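Local atomic coordinates of putative TIM-barrel metal-dependent hydrolase (Mycobacterium avium subsp. paratuberculosis S397, PDB entry 4DZI), a protein that is probably a metal-dependent hydrolase of the amidohydrolase superfamily, binding two metal ions, here cadmium, in a TIM-barrel active site. Residues Y7-V12 against Q113-A118; A145-L150 against D182-R187; R219-G224 against P285-V290; A267-M272 against H300-R305. One frame throughout, in Å; residues are numbered along the deposited sequence.

Interaction 1: residues Y7-V12 against Q113-A118; sequences YRVIDV and QDIETA
R8 and E116 meet as two flat groups laid one over the other: the guanidinium and carboxylate planes are only 11° apart, and E116 OE1 sits over one face of the arginine, 3.6 Å from R8 NH1. No N-H of R8 points at the oxygen, which makes the pair a stacked salt bridge held by charge alone. E116 places its carboxylate there by standing straight out, CG anti to the backbone N (chi1 170°) and the rest of the chain extended, while R8 folds at chi3. The same OE1 forms a second salt bridge, with R386 of helix 378-393. D114, by contrast, runs across the R8 chain at about a right angle, its OD1 3.6 Å from R8 CG. These side chains flank the place where strands 9-15 and 115-121 come together as parallel neighbours of the TIM barrel, with a beta bulge that moves the register by one residue between V9 and I10. V9 N binds D114 O at 3.0 Å, E116 N returns to V9 O at 2.8 Å, and beyond the bulge D11 N takes T117 O at 3.0 Å. Pairing thus alternates from strand to strand, but the extra residue leaves T117 N buried without a partner. On one face of the sheet V9 CG2 leans against I115 CG1 at 3.8 Å, and I115 CD1 reaches the D11 carboxylate, whose OD2 is bound by S355. On the other, I10 and T117 lie side by side, pointing the same way, with I10 CD1 3.8 Å from T117 CB.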
# COMPACT_ATOMS: atom_id res chain seq x y z
N TYR C 7 -1.31 -39.08 -7.63
CA TYR C 7 0.08 -38.87 -7.23
C TYR C 7 0.08 -38.12 -5.92
O TYR C 7 -0.93 -37.44 -5.60
CB TYR C 7 0.83 -38.05 -8.30
CG TYR C 7 0.03 -36.83 -8.75
CD1 TYR C 7 0.12 -35.60 -8.04
CD2 TYR C 7 -0.85 -36.92 -9.83
CE1 TYR C 7 -0.62 -34.49 -8.43
CE2 TYR C 7 -1.59 -35.81 -10.24
CZ TYR C 7 -1.47 -34.61 -9.52
OH TYR C 7 -2.25 -33.54 -9.96
N ARG C 8 1.17 -38.26 -5.16
CA ARG C 8 1.34 -37.50 -3.90
C ARG C 8 1.61 -36.06 -4.26
O ARG C 8 2.15 -35.78 -5.31
CB ARG C 8 2.50 -38.05 -3.07
CG ARG C 8 2.25 -39.49 -2.58
CD ARG C 8 3.58 -40.17 -2.24
NE ARG C 8 4.41 -40.35 -3.44
CZ ARG C 8 5.69 -40.74 -3.41
NH1 ARG C 8 6.39 -40.88 -4.53
NH2 ARG C 8 6.26 -40.96 -2.23
N VAL C 9 1.26 -35.15 -3.36
CA VAL C 9 1.46 -33.73 -3.65
C VAL C 9 2.67 -33.19 -2.93
O VAL C 9 3.23 -33.83 -2.02
CB VAL C 9 0.20 -32.93 -3.30
CG1 VAL C 9 -1.00 -33.46 -4.09
CG2 VAL C 9 -0.11 -32.97 -1.80
N ILE C 10 3.11 -31.99 -3.32
CA ILE C 10 4.20 -31.30 -2.65
C ILE C 10 3.56 -30.01 -2.11
O ILE C 10 3.10 -29.21 -2.89
CB ILE C 10 5.32 -30.94 -3.65
CG1 ILE C 10 5.78 -32.18 -4.42
CG2 ILE C 10 6.46 -30.19 -2.92
CD1 ILE C 10 6.53 -33.19 -3.59
N ASP C 11 3.48 -29.87 -0.80
CA ASP C 11 2.77 -28.75 -0.14
C ASP C 11 3.80 -27.71 0.27
O ASP C 11 4.63 -27.98 1.15
CB ASP C 11 2.04 -29.31 1.09
CG ASP C 11 1.01 -28.35 1.66
OD1 ASP C 11 1.21 -27.13 1.51
OD2 ASP C 11 0.02 -28.82 2.28
N VAL C 12 3.78 -26.52 -0.35
CA VAL C 12 4.83 -25.54 -0.04
C VAL C 12 4.53 -24.68 1.20
O VAL C 12 5.31 -23.80 1.56
CB VAL C 12 5.17 -24.63 -1.25
CG1 VAL C 12 5.50 -25.48 -2.51
CG2 VAL C 12 4.05 -23.63 -1.54
N GLN C 113 -2.36 -37.71 4.57
CA GLN C 113 -2.76 -36.55 3.77
C GLN C 113 -2.36 -36.64 2.30
O GLN C 113 -2.72 -35.79 1.50
CB GLN C 113 -2.06 -35.31 4.35
CG GLN C 113 -2.67 -34.82 5.65
CD GLN C 113 -1.80 -33.77 6.32
OE1 GLN C 113 -0.56 -33.78 6.23
NE2 GLN C 113 -2.47 -32.85 7.06
N ASP C 114 -1.60 -37.66 1.98
CA ASP C 114 -1.00 -37.86 0.64
C ASP C 114 -0.01 -36.79 0.20
O ASP C 114 0.11 -36.50 -0.94
CB ASP C 114 -2.03 -38.11 -0.47
CG ASP C 114 -1.49 -39.09 -1.54
OD1 ASP C 114 -0.94 -40.11 -1.15
OD2 ASP C 114 -1.61 -38.85 -2.68
N ILE C 115 0.71 -36.26 1.17
CA ILE C 115 1.79 -35.31 0.89
C ILE C 115 3.14 -36.05 0.86
O ILE C 115 3.52 -36.71 1.85
CB ILE C 115 1.82 -34.21 1.97
CG1 ILE C 115 0.51 -33.40 1.94
CG2 ILE C 115 3.01 -33.29 1.73
CD1 ILE C 115 0.40 -32.47 3.16
N GLU C 116 3.85 -35.99 -0.27
CA GLU C 116 5.19 -36.55 -0.33
C GLU C 116 6.17 -35.66 0.41
O GLU C 116 6.96 -36.12 1.25
CB GLU C 116 5.70 -36.73 -1.76
CG GLU C 116 7.18 -37.08 -1.75
CD GLU C 116 7.77 -37.39 -3.11
OE1 GLU C 116 7.05 -37.37 -4.14
OE2 GLU C 116 8.99 -37.66 -3.14
N THR C 117 6.15 -34.36 0.09
CA THR C 117 7.11 -33.44 0.72
C THR C 117 6.35 -32.20 1.17
O THR C 117 5.53 -31.72 0.42
CB THR C 117 8.25 -33.03 -0.25
OG1 THR C 117 8.97 -34.22 -0.67
CG2 THR C 117 9.27 -32.09 0.41
N ALA C 118 6.61 -31.75 2.39
CA ALA C 118 6.01 -30.52 2.91
C ALA C 118 7.13 -29.54 3.17
O ALA C 118 8.18 -29.94 3.71
CB ALA C 118 5.30 -30.84 4.21

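Interaction 2: residues A145-L150 against D182-R187; sequences AFNLWL and DFVLAR
L148 and F183 make the main apolar touch between two neighbouring helices, 136-153 and 174-186, of the helical layer that surrounds the strands of the TIM barrel. The local axes run nearly parallel, 6° apart, but at 11.5 Å they are too widely spaced for backbones to meet, and side chains must bridge the gap. L148 does so with one branch: CD1 continues the chain, and the other branch, CD2, turns off to within 3.5 Å of F183 CZ. The leucine and the phenylalanine cross at about a right angle. F183 has its CG anti to the backbone N at chi1 160°, which sends the ring across the groove toward helix 136-153; N147 CB lies at the ring's edge, near its plane. H144 adds an edge-to-face ring contact with F183. Deeper in the groove N147 ND2 stands 3.8 Å from V184 CG1, although the amide's polar partners are I168 N for its oxygen and E180 for its nitrogen. R187, the first residue beyond the helix, bends at chi2 and doubles back over the phenylalanine, so that F183 CE2 lies 3.8 Å above the centre of the guanidinium plane. L148 CD2 also touches this group, 4.1 Å from R187 NH1. The folded arginine is held by a salt bridge from NH2 to D151, one turn on from N147 in the first helix. That same NH2 gives a hydrogen bond of 3.1 Å to a water, which in turn donates to L148 O at 2.7 Å.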
# COMPACT_ATOMS: atom_id res chain seq x y z
N ALA C 145 20.45 -19.46 16.62
CA ALA C 145 19.92 -20.37 17.66
C ALA C 145 18.69 -21.11 17.14
O ALA C 145 18.56 -22.34 17.27
CB ALA C 145 19.53 -19.58 18.90
N PHE C 146 17.80 -20.35 16.51
CA PHE C 146 16.60 -20.91 15.94
C PHE C 146 16.90 -21.97 14.87
O PHE C 146 16.26 -23.03 14.84
CB PHE C 146 15.75 -19.78 15.31
CG PHE C 146 14.55 -20.30 14.54
CD1 PHE C 146 13.41 -20.67 15.21
CD2 PHE C 146 14.60 -20.45 13.15
CE1 PHE C 146 12.30 -21.15 14.51
CE2 PHE C 146 13.51 -20.98 12.45
CZ PHE C 146 12.36 -21.32 13.15
N ASN C 147 17.84 -21.67 13.98
CA ASN C 147 18.18 -22.57 12.90
C ASN C 147 18.79 -23.86 13.46
O ASN C 147 18.52 -24.93 12.94
CB ASN C 147 19.16 -21.88 11.96
CG ASN C 147 18.51 -20.81 11.11
OD1 ASN C 147 17.28 -20.74 11.02
ND2 ASN C 147 19.33 -20.00 10.45
N LEU C 148 19.58 -23.75 14.53
CA LEU C 148 20.12 -24.95 15.20
C LEU C 148 18.97 -25.78 15.77
O LEU C 148 18.94 -27.00 15.61
CB LEU C 148 21.10 -24.55 16.31
CG LEU C 148 22.47 -23.98 15.88
CD1 LEU C 148 23.26 -23.38 17.04
CD2 LEU C 148 23.28 -25.09 15.22
N TRP C 149 18.03 -25.12 16.46
CA TRP C 149 16.87 -25.80 16.97
C TRP C 149 16.10 -26.50 15.86
O TRP C 149 15.63 -27.63 15.99
CB TRP C 149 15.95 -24.82 17.75
CG TRP C 149 14.61 -25.50 17.88
CD1 TRP C 149 14.27 -26.50 18.78
CD2 TRP C 149 13.46 -25.39 16.97
NE1 TRP C 149 13.02 -26.97 18.54
CE2 TRP C 149 12.47 -26.30 17.45
CE3 TRP C 149 13.16 -24.58 15.84
CZ2 TRP C 149 11.23 -26.46 16.83
CZ3 TRP C 149 11.90 -24.73 15.23
CH2 TRP C 149 10.96 -25.67 15.71
N LEU C 150 15.96 -25.79 14.73
CA LEU C 150 15.12 -26.30 13.63
C LEU C 150 15.74 -27.56 13.02
O LEU C 150 15.04 -28.54 12.74
CB LEU C 150 14.98 -25.23 12.55
CG LEU C 150 14.15 -25.60 11.33
CD1 LEU C 150 12.68 -25.86 11.64
CD2 LEU C 150 14.29 -24.44 10.32
N ASP C 182 26.17 -20.00 4.57
CA ASP C 182 27.12 -21.11 4.45
C ASP C 182 26.80 -22.24 5.43
O ASP C 182 26.86 -23.41 5.05
CB ASP C 182 28.56 -20.61 4.65
CG ASP C 182 29.07 -19.81 3.47
OD1 ASP C 182 28.42 -19.87 2.40
OD2 ASP C 182 30.12 -19.13 3.61
N PHE C 183 26.48 -21.90 6.67
CA PHE C 183 26.18 -22.91 7.67
C PHE C 183 24.93 -23.73 7.29
O PHE C 183 24.96 -24.95 7.35
CB PHE C 183 25.98 -22.27 9.06
CG PHE C 183 25.21 -23.14 10.01
CD1 PHE C 183 23.84 -22.96 10.17
CD2 PHE C 183 25.84 -24.13 10.74
CE1 PHE C 183 23.11 -23.77 11.04
CE2 PHE C 183 25.13 -24.93 11.62
CZ PHE C 183 23.76 -24.75 11.76
N VAL C 184 23.84 -23.07 6.90
CA VAL C 184 22.61 -23.82 6.56
C VAL C 184 22.73 -24.62 5.25
O VAL C 184 22.23 -25.73 5.16
CB VAL C 184 21.30 -22.96 6.60
CG1 VAL C 184 21.13 -22.32 7.98
CG2 VAL C 184 21.28 -21.91 5.48
N LEU C 185 23.42 -24.05 4.26
CA LEU C 185 23.71 -24.77 3.01
C LEU C 185 24.56 -26.01 3.30
O LEU C 185 24.30 -27.09 2.76
CB LEU C 185 24.43 -23.85 2.03
CG LEU C 185 23.59 -22.75 1.38
CD1 LEU C 185 24.44 -21.94 0.41
CD2 LEU C 185 22.41 -23.36 0.64
N ALA C 186 25.57 -25.86 4.15
CA ALA C 186 26.36 -27.05 4.51
C ALA C 186 25.53 -28.12 5.23
O ALA C 186 25.81 -29.31 5.11
CB ALA C 186 27.59 -26.66 5.31
N ARG C 187 24.50 -27.71 5.98
CA ARG C 187 23.61 -28.68 6.61
C ARG C 187 22.48 -29.17 5.67
O ARG C 187 21.57 -29.86 6.10
CB ARG C 187 23.01 -28.12 7.90
CG ARG C 187 24.00 -27.95 9.06
CD ARG C 187 23.83 -29.07 10.08
NE ARG C 187 24.64 -28.86 11.30
CZ ARG C 187 24.18 -28.52 12.51
NH1 ARG C 187 25.03 -28.37 13.51
NH2 ARG C 187 22.88 -28.34 12.74
O HOH W 1 21.26 -28.34 15.34

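Interaction 3: residues R219-G224 against P285-V290; sequences RLAEAG and PKLKAV
L220 brings its CB to 3.9 Å from L287 CD1, joining the end of helix 214-223 to the chain that leads into strand 289-292, one of the parallel strands of the TIM barrel. The strand that follows the helix, 227-230, pairs directly with 289-292, and the contact therefore packs the end of a barrel helix beside the start of the neighbouring strand. A221, next in line, comes nearest in the backbone: its CA is 4.3 Å from that of L287. A methyl group is small enough to let the chains approach this far, and A221 CB rests against the backbone of L287, 3.8 Å from its N, as well as against its CB. L287 turns its CG anti to the backbone N (chi1 -175°), which lets CD1 reach back along the helix to L220. The carbonyl of A221 is engaged too, for a water donates to both A221 O and K286 O, at 2.8 Å from each, tying the last turn of the helix to the loop. G224 closes the helix in a Schellman motif with positive phi, and its carbonyl accepts from K288. The lysine chain bends at chi3 to bring its ammonium there, where L392 O and G394 O bind it as well: three carbonyls grip one charge. K288 NZ stands 2.8 Å from G224 O, above the carbonyl plane and 48° out of it.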
# COMPACT_ATOMS: atom_id res chain seq x y z
N ARG C 219 25.46 -16.46 -2.97
CA ARG C 219 25.52 -17.80 -2.38
C ARG C 219 24.27 -18.63 -2.70
O ARG C 219 24.35 -19.80 -3.06
CB ARG C 219 25.76 -17.77 -0.87
CG ARG C 219 27.13 -17.29 -0.42
CD ARG C 219 28.25 -18.26 -0.76
NE ARG C 219 29.29 -18.25 0.28
CZ ARG C 219 30.24 -17.32 0.42
NH1 ARG C 219 30.33 -16.28 -0.41
NH2 ARG C 219 31.12 -17.43 1.42
N LEU C 220 23.09 -18.04 -2.55
CA LEU C 220 21.87 -18.82 -2.77
C LEU C 220 21.72 -19.17 -4.25
O LEU C 220 21.30 -20.27 -4.61
CB LEU C 220 20.64 -18.02 -2.30
CG LEU C 220 20.61 -17.78 -0.80
CD1 LEU C 220 19.48 -16.82 -0.46
CD2 LEU C 220 20.41 -19.12 -0.09
N ALA C 221 22.00 -18.20 -5.11
CA ALA C 221 21.77 -18.40 -6.51
C ALA C 221 22.72 -19.51 -7.05
O ALA C 221 22.30 -20.36 -7.81
CB ALA C 221 22.01 -17.08 -7.25
N GLU C 222 23.97 -19.50 -6.59
CA GLU C 222 24.97 -20.50 -7.02
C GLU C 222 24.62 -21.87 -6.50
O GLU C 222 24.88 -22.88 -7.16
CB GLU C 222 26.38 -20.15 -6.49
CG GLU C 222 26.94 -18.81 -6.97
CD GLU C 222 26.79 -18.61 -8.47
OE1 GLU C 222 26.58 -17.45 -8.88
OE2 GLU C 222 26.87 -19.60 -9.22
N ALA C 223 24.03 -21.90 -5.30
CA ALA C 223 23.63 -23.17 -4.70
C ALA C 223 22.31 -23.72 -5.26
O ALA C 223 21.95 -24.86 -5.00
CB ALA C 223 23.52 -23.01 -3.18
N GLY C 224 21.60 -22.91 -6.03
CA GLY C 224 20.28 -23.31 -6.54
C GLY C 224 19.21 -23.37 -5.46
O GLY C 224 18.18 -24.05 -5.63
N PRO C 285 20.75 -13.50 -11.86
CA PRO C 285 19.65 -13.96 -12.71
C PRO C 285 19.22 -15.39 -12.43
O PRO C 285 18.12 -15.77 -12.78
CB PRO C 285 20.22 -13.84 -14.14
CG PRO C 285 21.71 -13.75 -13.95
CD PRO C 285 21.94 -13.10 -12.62
N LYS C 286 20.08 -16.17 -11.76
CA LYS C 286 19.71 -17.55 -11.37
C LYS C 286 18.92 -17.62 -10.06
O LYS C 286 18.40 -18.69 -9.73
CB LYS C 286 20.95 -18.47 -11.26
CG LYS C 286 21.81 -18.58 -12.51
CD LYS C 286 22.74 -19.78 -12.37
CE LYS C 286 24.07 -19.59 -13.08
NZ LYS C 286 23.89 -19.56 -14.55
N LEU C 287 18.85 -16.51 -9.32
CA LEU C 287 18.18 -16.50 -8.00
C LEU C 287 16.70 -16.78 -8.16
O LEU C 287 16.03 -16.18 -9.00
CB LEU C 287 18.37 -15.17 -7.29
CG LEU C 287 17.81 -15.11 -5.85
CD1 LEU C 287 18.62 -16.01 -4.90
CD2 LEU C 287 17.88 -13.68 -5.33
N LYS C 288 16.19 -17.73 -7.37
CA LYS C 288 14.78 -18.08 -7.38
C LYS C 288 14.15 -17.57 -6.10
O LYS C 288 14.78 -17.56 -5.04
CB LYS C 288 14.61 -19.60 -7.51
CG LYS C 288 15.13 -20.14 -8.84
CD LYS C 288 15.12 -21.68 -8.83
CE LYS C 288 16.27 -22.14 -7.94
NZ LYS C 288 16.14 -23.56 -7.48
N ALA C 289 12.93 -17.05 -6.22
CA ALA C 289 12.21 -16.60 -5.04
C ALA C 289 10.81 -17.16 -5.01
O ALA C 289 10.19 -17.46 -6.06
CB ALA C 289 12.15 -15.07 -5.00
N VAL C 290 10.26 -17.29 -3.81
CA VAL C 290 8.89 -17.83 -3.71
C VAL C 290 8.15 -17.03 -2.64
O VAL C 290 8.68 -16.78 -1.56
CB VAL C 290 8.82 -19.36 -3.39
CG1 VAL C 290 9.61 -19.71 -2.11
CG2 VAL C 290 7.36 -19.84 -3.29
O HOH W 2 19.49 -20.63 -8.07

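Interaction 4: residues A267-M272 against H300-R305; sequences AIHDTM and HRLIKR. With SO4 (sulfate ion), chain J.
H269 reaches from helix 266-277 toward L302 and R305 of helix 298-312, two helices of the TIM-barrel's outer layer whose local axes cross at -35° and come within 10.2 Å, beside the second subunit. From CB, 4.3 Å from R301 NH2, the side chain leaves with CG anti to the backbone N (chi1 174°), which projects the imidazole straight into the gap. ND1 turns back to its own helix and donates to D270 OD1 at 2.8 Å, a His-carboxylate bond that fixes the ring's rotation; R266 of the second subunit binds that same oxygen. CD2 lies 3.7 Å from L302 CB, and L302 CD1 sits over one face of the ring in a CH-pi contact. CE1 and NE2 pass close to R305, whose guanidinium stands almost upright to the ring, 86° between planes, with NH2 over the face opposite L302 and 3.0 Å from NE2. Above them a sulfate, probably from the crystallisation liquor, gathers arginines from both subunits, including both copies of R266, while R305 NE forms a salt bridge to D264 of the second subunit. R305 NH1 donates to sulfate O1 at 2.9 Å, and R301 NH2 donates to sulfate O3 at 2.7 Å.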
# COMPACT_ATOMS: atom_id res chain seq x y z
N ALA C 267 3.17 -5.73 2.46
CA ALA C 267 4.55 -6.15 2.69
C ALA C 267 5.13 -6.94 1.53
O ALA C 267 6.27 -6.70 1.12
CB ALA C 267 4.68 -6.92 4.02
N ILE C 268 4.36 -7.89 0.99
CA ILE C 268 4.90 -8.71 -0.11
C ILE C 268 5.05 -7.89 -1.39
O ILE C 268 6.03 -8.01 -2.11
CB ILE C 268 4.07 -9.98 -0.34
CG1 ILE C 268 4.79 -10.95 -1.30
CG2 ILE C 268 2.68 -9.70 -0.88
CD1 ILE C 268 6.19 -11.37 -0.85
N HIS C 269 4.12 -6.97 -1.63
CA HIS C 269 4.26 -6.10 -2.79
C HIS C 269 5.56 -5.32 -2.71
O HIS C 269 6.34 -5.27 -3.69
CB HIS C 269 3.09 -5.12 -2.80
CG HIS C 269 3.21 -4.06 -3.87
ND1 HIS C 269 3.97 -2.96 -3.73
CD2 HIS C 269 2.64 -4.00 -5.14
CE1 HIS C 269 3.90 -2.22 -4.87
NE2 HIS C 269 3.07 -2.85 -5.72
N ASP C 270 5.78 -4.67 -1.55
CA ASP C 270 6.94 -3.81 -1.37
C ASP C 270 8.25 -4.62 -1.36
O ASP C 270 9.28 -4.18 -1.88
CB ASP C 270 6.79 -2.96 -0.13
CG ASP C 270 5.58 -2.03 -0.20
OD1 ASP C 270 4.92 -1.99 -1.28
OD2 ASP C 270 5.28 -1.37 0.82
N THR C 271 8.20 -5.82 -0.79
CA THR C 271 9.35 -6.73 -0.81
C THR C 271 9.76 -7.06 -2.25
O THR C 271 10.96 -7.02 -2.61
CB THR C 271 8.98 -8.03 -0.06
OG1 THR C 271 8.88 -7.72 1.34
CG2 THR C 271 10.05 -9.17 -0.24
N MET C 272 8.79 -7.47 -3.06
CA MET C 272 9.09 -7.86 -4.43
C MET C 272 9.52 -6.62 -5.23
O MET C 272 10.42 -6.73 -6.03
CB MET C 272 7.92 -8.58 -5.07
CG MET C 272 7.64 -9.96 -4.47
SD MET C 272 9.08 -11.00 -4.76
CE MET C 272 8.56 -12.51 -3.92
N HIS C 300 -0.81 -8.02 -9.79
CA HIS C 300 -1.23 -7.13 -10.85
C HIS C 300 -0.89 -5.68 -10.58
O HIS C 300 -0.54 -4.97 -11.50
CB HIS C 300 -2.69 -7.34 -11.23
CG HIS C 300 -3.63 -6.76 -10.25
ND1 HIS C 300 -3.84 -7.32 -9.03
CD2 HIS C 300 -4.45 -5.63 -10.31
CE1 HIS C 300 -4.74 -6.58 -8.34
NE2 HIS C 300 -5.12 -5.55 -9.13
N ARG C 301 -0.98 -5.23 -9.33
CA ARG C 301 -0.56 -3.84 -9.04
C ARG C 301 0.92 -3.68 -9.20
O ARG C 301 1.39 -2.65 -9.66
CB ARG C 301 -0.94 -3.39 -7.60
CG ARG C 301 -2.43 -3.46 -7.29
CD ARG C 301 -2.72 -4.51 -6.21
NE ARG C 301 -1.98 -4.18 -4.99
CZ ARG C 301 -1.91 -4.98 -3.93
NH1 ARG C 301 -2.55 -6.14 -3.98
NH2 ARG C 301 -1.18 -4.63 -2.85
N LEU C 302 1.67 -4.69 -8.78
CA LEU C 302 3.11 -4.63 -8.88
C LEU C 302 3.51 -4.52 -10.36
O LEU C 302 4.37 -3.70 -10.71
CB LEU C 302 3.75 -5.86 -8.19
CG LEU C 302 5.27 -5.92 -8.28
CD1 LEU C 302 5.95 -4.81 -7.49
CD2 LEU C 302 5.76 -7.28 -7.73
N ILE C 303 2.88 -5.32 -11.22
CA ILE C 303 3.18 -5.30 -12.66
C ILE C 303 2.89 -3.89 -13.24
O ILE C 303 3.75 -3.33 -13.92
CB ILE C 303 2.42 -6.42 -13.44
CG1 ILE C 303 3.10 -7.77 -13.18
CG2 ILE C 303 2.41 -6.14 -14.95
CD1 ILE C 303 2.26 -8.94 -13.63
N LYS C 304 1.75 -3.31 -12.89
CA LYS C 304 1.40 -1.96 -13.37
C LYS C 304 2.45 -0.96 -12.97
O LYS C 304 2.94 -0.17 -13.78
CB LYS C 304 0.05 -1.52 -12.82
CG LYS C 304 -0.39 -0.15 -13.34
CD LYS C 304 -1.90 0.02 -13.22
CE LYS C 304 -2.37 1.36 -13.75
NZ LYS C 304 -2.33 2.41 -12.69
N ARG C 305 2.83 -0.99 -11.70
CA ARG C 305 3.81 -0.03 -11.18
C ARG C 305 5.21 -0.28 -11.72
O ARG C 305 5.97 0.67 -11.93
CB ARG C 305 3.79 -0.09 -9.65
CG ARG C 305 2.47 0.41 -9.07
CD ARG C 305 2.32 0.05 -7.59
NE ARG C 305 1.09 0.66 -7.04
CZ ARG C 305 0.48 0.26 -5.93
NH1 ARG C 305 -0.61 0.88 -5.49
NH2 ARG C 305 0.95 -0.79 -5.24
S SO4 J . -1.55 -1.14 -2.44
O1 SO4 J . -0.92 0.12 -2.73
O2 SO4 J . -2.51 -1.66 -3.46
O3 SO4 J . -0.40 -2.08 -2.54
O4 SO4 J . -2.05 -1.46 -1.11

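The four contacts sample different layers of one barrel. Interaction 1 pairs two of its strands and lies near the metal site: the D11 side chain is about 8 Å from a bound cadmium ion, and D13 is a metal ligand. Interactions 2 and 3 join directly, D182 OD1 meeting R219 NE in a salt bridge of 2.8 Å, while L185 packs on A223. The segments of interactions 3 and 4, nearest atoms about 5 Å apart, alternate along the chain, 267-272 falling between 219-224 and 285-290; strand 289-292 then leads through the metal ligand E293 to helix 298-312. Interaction 4, its centre about 30 Å from that of interaction 2, faces the second subunit.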